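Local coordinates for methyltransferase domain-containing protein (Serratia marcescens, PDB 7CLU), which transfers a methyl group from S-adenosyl-L-methionine to an oxygen of its substrate in the prodigiosin synthetic pathway, working as an O-methyltransferase, at the interface of chains A and B. Coordinates in Å, arbitrary orientation; residue numbers count along the deposited sequence, not the author numbering. Chains: chain A/B, Methyltransferase domain-containing protein.

The interface of chains A and B. Residues chain A 26-27, 47-49; chain B 111, 114-115.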
# COMPACT_ATOMS: atom_id res chain seq x y z
N ALA A 26 -11.71 -9.96 -0.42
CA ALA A 26 -11.93 -11.00 0.58
C ALA A 26 -13.42 -11.14 0.91
O ALA A 26 -13.92 -12.26 1.08
CB ALA A 26 -11.12 -10.69 1.84
N LEU A 27 -14.14 -10.02 0.96
CA LEU A 27 -15.58 -10.07 1.17
C LEU A 27 -16.34 -10.53 -0.06
O LEU A 27 -17.56 -10.75 0.03
CB LEU A 27 -16.10 -8.69 1.61
CG LEU A 27 -15.75 -8.25 3.04
CD1 LEU A 27 -15.93 -6.75 3.23
CD2 LEU A 27 -16.59 -9.00 4.05
N LEU A 47 -24.01 -9.42 1.72
CA LEU A 47 -22.70 -9.74 2.29
C LEU A 47 -22.76 -10.15 3.75
O LEU A 47 -21.74 -10.61 4.27
CB LEU A 47 -21.74 -8.56 2.18
CG LEU A 47 -21.22 -8.21 0.79
CD1 LEU A 47 -20.23 -7.07 0.93
CD2 LEU A 47 -20.58 -9.42 0.10
N ASP A 48 -23.91 -9.99 4.41
CA ASP A 48 -24.02 -10.27 5.84
C ASP A 48 -23.14 -9.31 6.65
O ASP A 48 -22.37 -9.72 7.52
CB ASP A 48 -23.65 -11.73 6.15
CG ASP A 48 -24.32 -12.27 7.40
OD1 ASP A 48 -23.93 -13.37 7.86
OD2 ASP A 48 -25.25 -11.62 7.91
N CYS A 49 -23.24 -8.02 6.34
CA CYS A 49 -22.45 -6.99 6.98
C CYS A 49 -23.31 -5.80 7.39
O CYS A 49 -24.32 -5.52 6.75
CB CYS A 49 -21.35 -6.49 6.04
SG CYS A 49 -19.92 -7.57 5.92
N LYS B 111 -11.09 -5.67 6.91
CA LYS B 111 -12.20 -6.56 6.58
C LYS B 111 -12.99 -6.96 7.81
O LYS B 111 -14.23 -7.02 7.78
CB LYS B 111 -11.69 -7.80 5.86
CG LYS B 111 -12.75 -8.89 5.69
CD LYS B 111 -12.15 -10.19 5.19
CE LYS B 111 -12.64 -11.40 5.99
NZ LYS B 111 -11.84 -11.63 7.23
N VAL B 114 -15.20 -3.95 8.80
CA VAL B 114 -16.39 -3.83 7.95
C VAL B 114 -17.41 -4.88 8.35
O VAL B 114 -18.62 -4.61 8.43
CB VAL B 114 -16.01 -3.96 6.46
CG1 VAL B 114 -17.25 -3.86 5.57
CG2 VAL B 114 -14.99 -2.93 6.07
N ARG B 115 -16.94 -6.10 8.63
CA ARG B 115 -17.85 -7.21 8.87
C ARG B 115 -18.52 -7.11 10.23
O ARG B 115 -19.67 -7.54 10.37
CB ARG B 115 -17.07 -8.52 8.72
CG ARG B 115 -17.61 -9.68 9.53
CD ARG B 115 -17.57 -10.97 8.72
NE ARG B 115 -18.70 -11.06 7.80
CZ ARG B 115 -18.59 -11.44 6.53
NH1 ARG B 115 -19.67 -11.50 5.76
NH2 ARG B 115 -17.41 -11.77 6.04
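A:Leu27 and B:Arg115 meet in a mainly apolar patch of the two-fold homodimer interface, where helix 110-115 of one subunit packs on the dimerisation domain of the other; an equivalent patch with the chains exchanged lies across the axis, and the pair would help hold the subunits together. In this patch chain A offers the end of helix 15-26 with the first loop residue, and the end of helix 40-47 with the turn beyond it. A:Leu27 is wedged against B:Lys111, B:Val114 and B:Arg115 of the partner helix. Its CG, anti to its own carbonyl carbon (chi1 -72°), carries one methyl, CD1, to CG1 of B:Val114 at 3.9 Å. The other methyl, CD2, reaches the guanidinium of B:Arg115, 3.5 Å from NH2, with the leucine and arginine side chains alongside one another and antiparallel. On the flank nearer A:Ala26, the aliphatic stem of B:Lys111 does the touching: its CG lies 4.1 Å from CG of A:Leu27, and its CD sits 3.5 Å from CB of A:Ala26.

B:Arg115 passes between A:Leu27 and the 47-49 turn, its chain turning at CG-CD (chi3 -81°) to bring the guanidinium towards the carbonyl of A:Leu47. Near its root, SG of A:Cys49 packs 3.6 Å from CA of B:Arg115. The carboxylate of A:Asp48 stays apart from the guanidinium, with OD1 5.1 Å from NH1, so any attraction between these opposite charges would act at longer range. At the tip, NH1 of B:Arg115 comes within 2.7 Å of the backbone carbonyl O of A:Leu47, but the oxygen lies nearly in line with the CZ-NH1 bond (158° at NH1), so neither N-H of NH1 is aimed at it and this approach is not a hydrogen bond.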